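Local coordinates for protein HTH-type transcriptional regulator KdgR (Escherichia coli, PDB 1YSP) that represses transcription of the genes for transport and catabolism of 2-keto-3-deoxygluconate, the chain here being its C-terminal, effector-binding-type IclR domain, at residues I11-L16 with Y36-D41; E22-G27 with A138-S143; D32-I37 with Y59-G64; R123-P128 with A159-A164. All blocks are in the same frame, centred on the assembly; numbering follows the deposited sequence. Where two conformers were deposited one is given.

Interaction 1. Residues I11-L16 with Y36-D41; sequences IQMREL and YIHKID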
loop_
_atom_site.group_PDB
_atom_site.type_symbol
_atom_site.label_atom_id
_atom_site.label_comp_id
_atom_site.label_asym_id
_atom_site.label_seq_id
_atom_site.Cartn_x
_atom_site.Cartn_y
_atom_site.Cartn_z
ATOM N N ILE A 11 11.565 -8.257 -9.411
ATOM C CA ILE A 11 11.787 -9.672 -9.140
ATOM C C ILE A 11 10.803 -10.268 -8.128
ATOM O O ILE A 11 10.236 -11.343 -8.331
ATOM C CB ILE A 11 13.293 -9.916 -8.654
ATOM C CG1 ILE A 11 14.245 -9.602 -9.827
ATOM C CG2 ILE A 11 13.504 -11.317 -8.109
ATOM C CD1 ILE A 11 15.634 -9.089 -9.386
ATOM N N GLN A 12 10.603 -9.548 -7.032
ATOM C CA GLN A 12 9.743 -10.045 -5.973
ATOM C C GLN A 12 8.263 -9.945 -6.361
ATOM O O GLN A 12 7.441 -10.795 -5.939
ATOM C CB GLN A 12 10.035 -9.304 -4.659
ATOM C CG GLN A 12 11.463 -9.475 -4.162
ATOM C CD GLN A 12 11.811 -10.918 -3.905
ATOM O OE1 GLN A 12 10.974 -11.702 -3.428
ATOM N NE2 GLN A 12 13.062 -11.298 -4.225
ATOM N N MET A 13 7.946 -8.953 -7.168
ATOM C CA MET A 13 6.555 -8.788 -7.683
ATOM C C MET A 13 6.199 -9.891 -8.683
ATOM O O MET A 13 5.096 -10.442 -8.688
ATOM C CB MET A 13 6.386 -7.420 -8.301
ATOM C CG MET A 13 6.406 -6.250 -7.240
ATOM S SD MET A 13 6.576 -4.633 -8.014
ATOM C CE MET A 13 4.972 -4.393 -8.787
ATOM N N ARG A 14 7.156 -10.216 -9.559
ATOM C CA ARG A 14 6.942 -11.348 -10.476
ATOM C C ARG A 14 6.751 -12.652 -9.701
ATOM O O ARG A 14 5.851 -13.438 -10.036
ATOM C CB ARG A 14 8.035 -11.427 -11.563
ATOM C CG ARG A 14 7.984 -10.254 -12.556
ATOM C CD ARG A 14 9.328 -10.055 -13.348
ATOM N NE ARG A 14 9.144 -9.011 -14.344
ATOM C CZ ARG A 14 8.702 -9.186 -15.580
ATOM N NH1 ARG A 14 8.454 -10.395 -16.046
ATOM N NH2 ARG A 14 8.523 -8.143 -16.351
ATOM N N GLU A 15 7.512 -12.833 -8.617
ATOM C CA GLU A 15 7.312 -13.944 -7.688
ATOM C C GLU A 15 5.896 -14.004 -6.997
ATOM O O GLU A 15 5.246 -15.062 -6.929
ATOM C CB GLU A 15 8.457 -14.005 -6.681
ATOM C CG GLU A 15 8.380 -15.145 -5.668
ATOM C CD GLU A 15 8.814 -16.523 -6.210
ATOM O OE1 GLU A 15 8.846 -16.777 -7.437
ATOM O OE2 GLU A 15 9.131 -17.361 -5.360
ATOM N N LEU A 16 5.422 -12.865 -6.508
ATOM C CA LEU A 16 4.053 -12.814 -5.976
ATOM C C LEU A 16 3.009 -13.118 -7.051
ATOM O O LEU A 16 2.020 -13.780 -6.772
ATOM C CB LEU A 16 3.772 -11.415 -5.395
ATOM C CG LEU A 16 4.464 -11.098 -4.073
ATOM C CD1 LEU A 16 4.491 -9.532 -3.860
ATOM C CD2 LEU A 16 3.788 -11.866 -2.880
ATOM N N TYR A 36 1.912 5.084 -8.808
ATOM C CA TYR A 36 2.356 3.704 -9.073
ATOM C C TYR A 36 3.653 3.733 -9.883
ATOM O O TYR A 36 3.666 4.238 -10.983
ATOM C CB TYR A 36 1.272 2.877 -9.760
ATOM C CG TYR A 36 0.081 2.611 -8.870
ATOM C CD1 TYR A 36 0.247 2.073 -7.597
ATOM C CD2 TYR A 36 -1.215 2.867 -9.307
ATOM C CE1 TYR A 36 -0.836 1.822 -6.776
ATOM C CE2 TYR A 36 -2.322 2.613 -8.466
ATOM C CZ TYR A 36 -2.115 2.102 -7.212
ATOM O OH TYR A 36 -3.178 1.850 -6.361
ATOM N N ILE A 37 4.740 3.239 -9.302
ATOM C CA ILE A 37 6.037 3.196 -9.994
ATOM C C ILE A 37 6.356 1.844 -10.693
ATOM O O ILE A 37 7.143 1.829 -11.664
ATOM C CB ILE A 37 7.194 3.683 -9.082
ATOM C CG1 ILE A 37 7.295 2.835 -7.795
ATOM C CG2 ILE A 37 6.975 5.180 -8.727
ATOM C CD1 ILE A 37 8.506 3.136 -6.902
ATOM N N HIS A 38 5.752 0.733 -10.232
ATOM C CA HIS A 38 5.834 -0.563 -10.954
ATOM C C HIS A 38 4.518 -1.335 -10.856
ATOM O O HIS A 38 3.734 -1.097 -9.949
ATOM C CB HIS A 38 7.008 -1.421 -10.457
ATOM C CG HIS A 38 7.459 -2.478 -11.434
ATOM N ND1 HIS A 38 7.493 -2.276 -12.798
ATOM C CD2 HIS A 38 7.946 -3.726 -11.230
ATOM C CE1 HIS A 38 7.961 -3.364 -13.393
ATOM N NE2 HIS A 38 8.241 -4.262 -12.464
ATOM N N LYS A 39 4.258 -2.230 -11.809
ATOM C CA LYS A 39 3.066 -3.080 -11.752
ATOM C C LYS A 39 3.377 -4.409 -12.433
ATOM O O LYS A 39 4.126 -4.426 -13.434
ATOM C CB LYS A 39 1.911 -2.385 -12.507
ATOM C CG LYS A 39 0.557 -2.931 -12.218
ATOM C CD LYS A 39 -0.566 -2.364 -13.164
ATOM C CE LYS A 39 -1.887 -3.119 -12.960
ATOM N NZ LYS A 39 -2.912 -2.776 -13.980
ATOM N N ILE A 40 2.843 -5.498 -11.880
ATOM C CA ILE A 40 2.792 -6.795 -12.569
ATOM C C ILE A 40 1.313 -7.202 -12.620
ATOM O O ILE A 40 0.675 -7.406 -11.571
ATOM C CB ILE A 40 3.622 -7.885 -11.880
ATOM C CG1 ILE A 40 5.083 -7.449 -11.663
ATOM C CG2 ILE A 40 3.474 -9.244 -12.629
ATOM C CD1 ILE A 40 5.901 -7.242 -12.914
ATOM N N ASP A 41 0.781 -7.312 -13.839
ATOM C CA ASP A 41 -0.664 -7.474 -14.060
ATOM C C ASP A 41 -1.203 -8.858 -13.799
ATOM O O ASP A 41 -0.497 -9.853 -13.972
ATOM C CB ASP A 41 -1.044 -7.061 -15.481
ATOM C CG ASP A 41 -1.680 -5.688 -15.540
ATOM O OD1 ASP A 41 -0.985 -4.740 -15.968
ATOM O OD2 ASP A 41 -2.870 -5.553 -15.147
#
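The thioether of Met13 sits at the edge of the His38 imidazole, a Met-aromatic contact between a helix and a sheet strand. SD lies 3.6 Å from His38 CD2 and close to the ring plane, 73° off the ring normal as measured to the centroid. The bend at chi3 (72°) turns Met13 CE over the strand, where it meets the backbone at Lys39 CA, 3.8 Å away. The root of the same side chain packs on the next inward-facing residue: Met13 CB touches Ile40 CG1 at 3.6 Å. Ile40 CD1 goes on to meet the aliphatic part of Arg14, with CG 3.7 Å away, the two side chains crossing at about a right angle. Asp10, one turn before Arg14 in helix 4-20, takes both polar ends at the same OD1: Arg14 NE in a salt bridge and His38 NE2 in a hydrogen bond. A classic beta bulge at Ile37 and His38, opposite Leu26, marks the strand where it comes up to Met13. An alanine in place of Met13 removes the sulfur and methyl, which would probably open a gap between the His38 ring edge and the Lys39 backbone. No hydrogen bond joins 11-16 to 36-41, which implies that sulfur and aliphatic packing hold the two together, while the His38 imidazole could be polarised by the carboxylate it meets.

Interaction 2. Residues E22-G27 with A138-S143; sequences ETIHLG and AGLSIS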
loop_
_atom_site.group_PDB
_atom_site.type_symbol
_atom_site.label_atom_id
_atom_site.label_comp_id
_atom_site.label_asym_id
_atom_site.label_seq_id
_atom_site.Cartn_x
_atom_site.Cartn_y
_atom_site.Cartn_z
ATOM N N GLU A 22 -2.395 -12.672 -8.727
ATOM C CA GLU A 22 -3.089 -11.408 -8.448
ATOM C C GLU A 22 -2.326 -10.253 -9.116
ATOM O O GLU A 22 -1.174 -10.466 -9.569
ATOM C CB GLU A 22 -3.136 -11.179 -6.938
ATOM C CG GLU A 22 -3.929 -12.229 -6.080
ATOM C CD GLU A 22 -5.466 -12.157 -6.240
ATOM O OE1 GLU A 22 -5.949 -11.342 -7.039
ATOM O OE2 GLU A 22 -6.170 -12.947 -5.565
ATOM N N THR A 23 -2.952 -9.063 -9.166
ATOM C CA THR A 23 -2.325 -7.836 -9.654
ATOM C C THR A 23 -1.429 -7.337 -8.515
ATOM O O THR A 23 -1.890 -7.181 -7.374
ATOM C CB THR A 23 -3.356 -6.689 -10.001
ATOM O OG1 THR A 23 -4.381 -7.157 -10.881
ATOM C CG2 THR A 23 -2.663 -5.506 -10.693
ATOM N N ILE A 24 -0.175 -7.043 -8.842
ATOM C CA ILE A 24 0.811 -6.524 -7.854
ATOM C C ILE A 24 1.271 -5.113 -8.258
ATOM O O ILE A 24 1.592 -4.870 -9.418
ATOM C CB ILE A 24 2.075 -7.435 -7.808
ATOM C CG1 ILE A 24 1.729 -8.914 -8.051
ATOM C CG2 ILE A 24 2.951 -7.150 -6.575
ATOM C CD1 ILE A 24 0.892 -9.580 -6.993
ATOM N N HIS A 25 1.229 -4.169 -7.297
ATOM C CA HIS A 25 1.661 -2.785 -7.467
ATOM C C HIS A 25 2.804 -2.383 -6.517
ATOM O O HIS A 25 2.935 -2.883 -5.384
ATOM C CB HIS A 25 0.481 -1.814 -7.168
ATOM C CG HIS A 25 -0.538 -1.763 -8.259
ATOM N ND1 HIS A 25 -1.717 -2.471 -8.213
ATOM C CD2 HIS A 25 -0.538 -1.106 -9.444
ATOM C CE1 HIS A 25 -2.422 -2.223 -9.302
ATOM N NE2 HIS A 25 -1.720 -1.412 -10.075
ATOM N N LEU A 26 3.616 -1.431 -6.988
ATOM C CA LEU A 26 4.589 -0.745 -6.130
ATOM C C LEU A 26 4.266 0.747 -6.269
ATOM O O LEU A 26 4.196 1.265 -7.384
ATOM C CB LEU A 26 6.034 -1.034 -6.561
ATOM C CG LEU A 26 7.080 -0.431 -5.627
ATOM C CD1 LEU A 26 7.188 -1.155 -4.313
ATOM C CD2 LEU A 26 8.457 -0.442 -6.383
ATOM N N GLY A 27 4.047 1.425 -5.139
ATOM C CA GLY A 27 3.605 2.827 -5.156
ATOM C C GLY A 27 4.527 3.700 -4.325
ATOM O O GLY A 27 5.111 3.241 -3.404
ATOM N N ALA A 138 8.215 3.026 -0.128
ATOM C CA ALA A 138 7.222 2.570 -1.088
ATOM C C ALA A 138 6.244 1.674 -0.347
ATOM O O ALA A 138 6.531 1.213 0.730
ATOM C CB ALA A 138 7.888 1.791 -2.269
ATOM N N GLY A 139 5.109 1.404 -0.977
ATOM C CA GLY A 139 4.234 0.352 -0.507
ATOM C C GLY A 139 4.173 -0.682 -1.605
ATOM O O GLY A 139 4.152 -0.354 -2.784
ATOM N N LEU A 140 4.076 -1.935 -1.190
ATOM C CA LEU A 140 3.975 -3.069 -2.095
ATOM C C LEU A 140 2.603 -3.729 -1.863
ATOM O O LEU A 140 2.317 -4.129 -0.727
ATOM C CB LEU A 140 5.059 -4.047 -1.682
ATOM C CG LEU A 140 5.090 -5.373 -2.502
ATOM C CD1 LEU A 140 5.409 -5.033 -3.956
ATOM C CD2 LEU A 140 6.115 -6.374 -1.958
ATOM N N SER A 141 1.797 -3.828 -2.916
ATOM C CA SER A 141 0.418 -4.306 -2.719
ATOM C C SER A 141 0.007 -5.445 -3.635
ATOM O O SER A 141 0.617 -5.692 -4.685
ATOM C CB SER A 141 -0.579 -3.157 -2.905
ATOM O OG SER A 141 -0.760 -2.852 -4.293
ATOM N N ILE A 142 -1.123 -6.056 -3.274
ATOM C CA ILE A 142 -1.801 -7.096 -4.025
ATOM C C ILE A 142 -3.292 -6.693 -4.163
ATOM O O ILE A 142 -3.887 -6.213 -3.215
ATOM C CB ILE A 142 -1.634 -8.426 -3.259
ATOM C CG1 ILE A 142 -2.364 -9.609 -3.904
ATOM C CG2 ILE A 142 -2.008 -8.259 -1.754
ATOM C CD1 ILE A 142 -1.554 -10.936 -3.736
ATOM N N SER A 143 -3.852 -6.828 -5.356
ATOM C CA SER A 143 -5.276 -6.537 -5.593
ATOM C C SER A 143 -6.292 -7.506 -4.973
ATOM O O SER A 143 -6.043 -8.134 -3.941
ATOM C CB SER A 143 -5.560 -6.573 -7.076
ATOM O OG SER A 143 -5.864 -7.899 -7.451
HETATM O O HOH W 1 -2.239 -4.516 -6.107
#
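The 24-27 and 138-142 segments run antiparallel, their axes 4.7 Å apart at 162°, with His25-Ser141 and Gly27-Gly139 as hydrogen-bonded pairs and Ile24-Ile142 and Leu26-Leu140 as non-hydrogen-bonded pairs. The ladder reaches beyond the strand ends through Ser143 N to Thr23 O, at 2.8 Å. On one face, Ile24 and Leu140 lie side by side and point the same way, with Ile24 CG2 4.2 Å from Leu140 CD1. The same methyl of Leu140 also leans on the neighbouring backbone, with CD1 3.6 Å from His25 O. Leu26 CD1 reaches Ala138 CB at 3.7 Å. Near the end of the ladder, Ile142 CG1 rests 3.5 Å from Glu22 CB, the two side chains crossing obliquely, while Glu22 OE2 is hydrogen-bonded to Tyr157 OH. On the face of His25 and Ser141 a water makes the polar links: lying in the plane of the His25 ring, it joins ND1, at 3.0 Å, to Ser141 OG and donates to Thr23 O. Ser141 OG, placed between its backbone N and carbonyl carbon (chi1 76°), also comes within 3.3 Å of His25 CB. Such a central antiparallel pair, with aliphatic side chains turned to helices 4-20 and 151-172, fits the GAF-like sheet of IclR C-terminal domains.

Interaction 3. Residues D32-I37 with Y59-G64; sequences DSIVYI and YSTAIG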
loop_
_atom_site.group_PDB
_atom_site.type_symbol
_atom_site.label_atom_id
_atom_site.label_comp_id
_atom_site.label_asym_id
_atom_site.label_seq_id
_atom_site.Cartn_x
_atom_site.Cartn_y
_atom_site.Cartn_z
ATOM N N ASP A 32 1.120 14.749 -2.188
ATOM C CA ASP A 32 -0.109 14.472 -1.415
ATOM C C ASP A 32 -0.965 13.386 -2.088
ATOM O O ASP A 32 -2.213 13.367 -1.997
ATOM C CB ASP A 32 -0.947 15.736 -1.292
ATOM C CG ASP A 32 -1.620 16.106 -2.607
ATOM O OD1 ASP A 32 -1.069 15.728 -3.671
ATOM O OD2 ASP A 32 -2.700 16.763 -2.578
ATOM N N SER A 33 -0.283 12.500 -2.808
ATOM C CA SER A 33 -0.950 11.405 -3.498
ATOM C C SER A 33 0.057 10.258 -3.604
ATOM O O SER A 33 1.232 10.439 -3.243
ATOM C CB SER A 33 -1.480 11.862 -4.859
ATOM O OG SER A 33 -0.405 12.196 -5.717
ATOM N N ILE A 34 -0.414 9.082 -4.015
ATOM C CA ILE A 34 0.498 7.967 -4.333
ATOM C C ILE A 34 0.747 7.958 -5.829
ATOM O O ILE A 34 -0.103 8.368 -6.602
ATOM C CB ILE A 34 -0.015 6.568 -3.830
ATOM C CG1 ILE A 34 -1.282 6.118 -4.597
ATOM C CG2 ILE A 34 -0.274 6.637 -2.326
ATOM C CD1 ILE A 34 -1.613 4.547 -4.495
ATOM N N VAL A 35 1.905 7.466 -6.239
ATOM C CA VAL A 35 2.156 7.259 -7.665
ATOM C C VAL A 35 2.537 5.790 -7.874
ATOM O O VAL A 35 3.382 5.305 -7.175
ATOM C CB VAL A 35 3.326 8.199 -8.198
ATOM C CG1 VAL A 35 4.576 8.099 -7.309
ATOM C CG2 VAL A 35 3.682 7.819 -9.632
ATOM N N TYR A 36 1.912 5.084 -8.808
ATOM C CA TYR A 36 2.356 3.704 -9.073
ATOM C C TYR A 36 3.653 3.733 -9.883
ATOM O O TYR A 36 3.666 4.238 -10.983
ATOM C CB TYR A 36 1.272 2.877 -9.760
ATOM C CG TYR A 36 0.081 2.611 -8.870
ATOM C CD1 TYR A 36 0.247 2.073 -7.597
ATOM C CD2 TYR A 36 -1.215 2.867 -9.307
ATOM C CE1 TYR A 36 -0.836 1.822 -6.776
ATOM C CE2 TYR A 36 -2.322 2.613 -8.466
ATOM C CZ TYR A 36 -2.115 2.102 -7.212
ATOM O OH TYR A 36 -3.178 1.850 -6.361
ATOM N N ILE A 37 4.740 3.239 -9.302
ATOM C CA ILE A 37 6.037 3.196 -9.994
ATOM C C ILE A 37 6.356 1.844 -10.693
ATOM O O ILE A 37 7.143 1.829 -11.664
ATOM C CB ILE A 37 7.194 3.683 -9.082
ATOM C CG1 ILE A 37 7.295 2.835 -7.795
ATOM C CG2 ILE A 37 6.975 5.180 -8.727
ATOM C CD1 ILE A 37 8.506 3.136 -6.902
ATOM N N TYR A 59 -5.597 8.488 1.116
ATOM C CA TYR A 59 -6.479 8.048 2.240
ATOM C C TYR A 59 -7.368 6.843 1.876
ATOM O O TYR A 59 -7.990 6.216 2.766
ATOM C CB TYR A 59 -7.405 9.254 2.687
ATOM C CG TYR A 59 -8.169 9.887 1.543
ATOM C CD1 TYR A 59 -9.429 9.388 1.154
ATOM C CD2 TYR A 59 -7.645 10.999 0.833
ATOM C CE1 TYR A 59 -10.137 9.949 0.053
ATOM C CE2 TYR A 59 -8.355 11.582 -0.245
ATOM C CZ TYR A 59 -9.572 11.066 -0.638
ATOM O OH TYR A 59 -10.229 11.663 -1.688
ATOM N N SER A 60 -7.436 6.513 0.585
ATOM C CA SER A 60 -8.339 5.446 0.078
ATOM C C SER A 60 -7.590 4.270 -0.597
ATOM O O SER A 60 -8.256 3.346 -1.166
ATOM C CB SER A 60 -9.302 6.018 -0.960
ATOM O OG SER A 60 -8.592 6.558 -2.080
ATOM N N THR A 61 -6.258 4.323 -0.584
ATOM C CA THR A 61 -5.406 3.271 -1.172
ATOM C C THR A 61 -4.673 2.522 -0.061
ATOM O O THR A 61 -4.340 3.126 0.950
ATOM C CB THR A 61 -4.371 3.842 -2.186
ATOM O OG1 THR A 61 -3.483 4.787 -1.541
ATOM C CG2 THR A 61 -5.100 4.488 -3.340
ATOM N N ALA A 62 -4.421 1.216 -0.226
ATOM C CA ALA A 62 -3.676 0.457 0.746
ATOM C C ALA A 62 -2.211 0.995 0.808
ATOM O O ALA A 62 -1.641 1.128 1.877
ATOM C CB ALA A 62 -3.727 -1.087 0.426
ATOM N N ILE A 63 -1.657 1.319 -0.335
ATOM C CA ILE A 63 -0.240 1.852 -0.392
ATOM C C ILE A 63 -0.156 3.231 0.291
ATOM O O ILE A 63 0.813 3.560 0.998
ATOM C CB ILE A 63 0.251 1.913 -1.877
ATOM C CG1 ILE A 63 0.536 0.471 -2.409
ATOM C CG2 ILE A 63 1.513 2.828 -2.004
ATOM C CD1 ILE A 63 0.636 0.412 -3.966
ATOM N N GLY A 64 -1.157 4.076 0.038
ATOM C CA GLY A 64 -1.228 5.381 0.714
ATOM C C GLY A 64 -1.209 5.217 2.214
ATOM O O GLY A 64 -0.458 5.906 2.914
#
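Strand 33-40 passes the first turn of helix 62-69 with Ile34 and Gly64 nearest, their CA atoms 5.9 Å apart, and no hydrogen bond spans the two segments. Ile34 sends two branches into the turn. CG2 rests on the bare backbone of Gly64, where the absence of a side chain lets it come to 3.4 Å from CA, while CD1 meets Thr61 tip to tip, 3.5 Å from OG1. Chi2 near anti (162°) extends Ile34 CD1 away from its own backbone toward Thr61. Thr61 is the N-cap: its OG1 accepts from Gly64 N at 2.9 Å, with a bent N-H...O angle of 136°, and is also hydrogen-bonded to Pro57 O. The capping hydroxyl is thus held by two polar partners while the methyl of Ile34 packs against it. Two residues on along the strand, the Tyr36 ring meets Ile63 CD1 at its edge and in its plane, 3.5 Å from CE1. Strand 55-57 pairs beside strand 33-40, with Asn56 touching Ile34, Tyr36 and Thr61; the start of helix 62-69 lies on the sheet face of His25 and Ala126, Ile63 reaching His25 and both Ala62 and Ile63 reaching Ala126 of strand 123-130.

Interaction 4. Residues R123-P128 with A159-A164; sequences RCIAVP and AMLHTA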
loop_
_atom_site.group_PDB
_atom_site.type_symbol
_atom_site.label_atom_id
_atom_site.label_comp_id
_atom_site.label_asym_id
_atom_site.label_seq_id
_atom_site.Cartn_x
_atom_site.Cartn_y
_atom_site.Cartn_z
ATOM N N ARG A 123 -10.557 -4.734 -3.807
ATOM C CA ARG A 123 -9.886 -4.727 -2.519
ATOM C C ARG A 123 -8.383 -4.873 -2.735
ATOM O O ARG A 123 -7.963 -5.573 -3.657
ATOM C CB ARG A 123 -10.414 -5.803 -1.592
ATOM C CG ARG A 123 -9.879 -5.597 -0.194
ATOM C CD ARG A 123 -9.960 -6.771 0.739
ATOM N NE ARG A 123 -11.267 -7.048 1.280
ATOM C CZ ARG A 123 -11.531 -7.245 2.572
ATOM N NH1 ARG A 123 -10.587 -7.124 3.506
ATOM N NH2 ARG A 123 -12.762 -7.560 2.937
ATOM N N CYS A 124 -7.601 -4.188 -1.904
ATOM C CA CYS A 124 -6.131 -4.234 -1.990
ATOM C C CYS A 124 -5.557 -4.375 -0.596
ATOM O O CYS A 124 -6.183 -3.953 0.411
ATOM C CB CYS A 124 -5.591 -2.971 -2.694
ATOM S SG CYS A 124 -5.978 -2.935 -4.474
ATOM N N ILE A 125 -4.401 -5.039 -0.500
ATOM C CA ILE A 125 -3.710 -5.196 0.759
ATOM C C ILE A 125 -2.248 -4.749 0.489
ATOM O O ILE A 125 -1.731 -5.071 -0.588
ATOM C CB ILE A 125 -3.651 -6.659 1.286
ATOM C CG1 ILE A 125 -5.066 -7.311 1.376
ATOM C CG2 ILE A 125 -2.822 -6.725 2.599
ATOM C CD1 ILE A 125 -4.986 -8.842 1.453
ATOM N N ALA A 126 -1.629 -4.009 1.421
ATOM C CA ALA A 126 -0.242 -3.526 1.136
ATOM C C ALA A 126 0.607 -3.551 2.357
ATOM O O ALA A 126 0.077 -3.498 3.481
ATOM C CB ALA A 126 -0.269 -2.113 0.558
ATOM N N VAL A 127 1.944 -3.587 2.135
ATOM C CA VAL A 127 2.908 -3.609 3.192
ATOM C C VAL A 127 3.998 -2.587 2.905
ATOM O O VAL A 127 4.225 -2.250 1.759
ATOM C CB VAL A 127 3.587 -5.024 3.426
ATOM C CG1 VAL A 127 2.523 -6.084 3.944
ATOM C CG2 VAL A 127 4.356 -5.469 2.195
ATOM N N PRO A 128 4.636 -2.071 3.975
ATOM C CA PRO A 128 5.703 -1.068 3.790
ATOM C C PRO A 128 7.029 -1.641 3.232
ATOM O O PRO A 128 7.433 -2.742 3.640
ATOM C CB PRO A 128 5.894 -0.534 5.203
ATOM C CG PRO A 128 5.553 -1.736 6.112
ATOM C CD PRO A 128 4.350 -2.340 5.404
ATOM N N ALA A 159 1.537 -12.453 4.581
ATOM C CA ALA A 159 2.794 -13.159 4.860
ATOM C C ALA A 159 3.684 -13.139 3.632
ATOM O O ALA A 159 4.881 -12.798 3.740
ATOM C CB ALA A 159 2.513 -14.591 5.335
ATOM N N MET A 160 3.107 -13.379 2.453
ATOM C CA MET A 160 3.938 -13.344 1.223
ATOM C C MET A 160 4.397 -11.918 0.858
ATOM O O MET A 160 5.502 -11.723 0.329
ATOM C CB MET A 160 3.198 -13.917 0.025
ATOM C CG MET A 160 2.868 -15.424 0.147
ATOM S SD MET A 160 1.920 -15.952 -1.303
ATOM C CE MET A 160 0.280 -15.453 -0.876
ATOM N N LEU A 161 3.520 -10.926 1.066
ATOM C CA LEU A 161 3.944 -9.498 0.884
ATOM C C LEU A 161 5.140 -9.159 1.796
ATOM O O LEU A 161 6.094 -8.502 1.351
ATOM C CB LEU A 161 2.756 -8.555 1.200
ATOM C CG LEU A 161 1.783 -8.441 0.055
ATOM C CD1 LEU A 161 0.503 -7.706 0.567
ATOM C CD2 LEU A 161 2.384 -7.691 -1.133
ATOM N N HIS A 162 5.052 -9.540 3.064
ATOM C CA HIS A 162 6.109 -9.249 4.038
ATOM C C HIS A 162 7.437 -9.883 3.627
ATOM O O HIS A 162 8.497 -9.235 3.671
ATOM C CB HIS A 162 5.717 -9.701 5.425
ATOM C CG HIS A 162 4.880 -8.702 6.164
ATOM N ND1 HIS A 162 5.128 -7.340 6.119
ATOM C CD2 HIS A 162 3.832 -8.864 7.002
ATOM C CE1 HIS A 162 4.244 -6.713 6.873
ATOM N NE2 HIS A 162 3.449 -7.612 7.421
ATOM N N THR A 163 7.390 -11.131 3.204
ATOM C CA THR A 163 8.619 -11.775 2.625
ATOM C C THR A 163 9.205 -10.994 1.471
ATOM O O THR A 163 10.417 -10.669 1.466
ATOM C CB THR A 163 8.302 -13.231 2.195
ATOM O OG1 THR A 163 7.769 -13.909 3.333
ATOM C CG2 THR A 163 9.571 -13.962 1.663
ATOM N N ALA A 164 8.368 -10.674 0.488
ATOM C CA ALA A 164 8.796 -9.911 -0.682
ATOM C C ALA A 164 9.383 -8.552 -0.281
ATOM O O ALA A 164 10.513 -8.183 -0.699
ATOM C CB ALA A 164 7.599 -9.708 -1.643
HETATM O O HOH W 2 6.656 -4.935 5.337
#
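This is apolar helix-on-sheet packing, in which Val127 and Ile125 of strand 123-130 meet Leu161 and His162 of helix 151-172. The axes of the two short segments come within 8.2 Å and make an angle of 33°. Both methyls of Val127 touch Leu161 CB, CG2 at 3.6 Å, and CG1 also lies over one face of the His162 imidazole as a CH-pi contact, 3.7 Å from the ring centroid and 24° off the normal. CG1 is offset toward the rim, nearest to CE1 at 3.5 Å. Leu161 reaches back along the strand: chi2 near anti (169°) extends its CD1 to 3.6 Å from Ile125 O and 4.0 Å from Ile125 CG2. At the edge of the His162 ring and in its plane, a water lies 3.0 Å from ND1 and donates to Pro128 O, a bridge likely to help fix the rotation of the ring against Val127. An alanine at His162 would probably leave Val127 CG1 without its aromatic cover and break the water link to Pro128 O. Around the contact, strand 136-142 pairs beside 123-130, Leu161 also touching Ile142. Leu16 of helix 4-20 packs on Leu161 and Ala164, and Ile125 touches Leu154, Tyr157 and Val158 earlier in helix 151-172.

Overall arrangement
All four contacts share one antiparallel sheet. Interaction 2 is its central pair, and its centre lies about 7 Å from that of interaction 1, 8 Å from interaction 4 and 10 Å from interaction 3. Probable backbone hydrogen bonds run outward from it both ways: Ile40 N lies 2.8 Å from Ile24 O, and Ile142 N 2.9 Å from Ile125 O. Interactions 1 and 4 set helices 4-20 and 151-172 on the aliphatic face, where Leu16 CD2 meets Met160 CB at 3.6 Å. Interaction 3 brings helix 62-69 to the His25-Ser141 face, with Ile63 CD1 3.6 Å from Ser141 OG. The sheet is thus sandwiched between helices, with no ligand among these contacts.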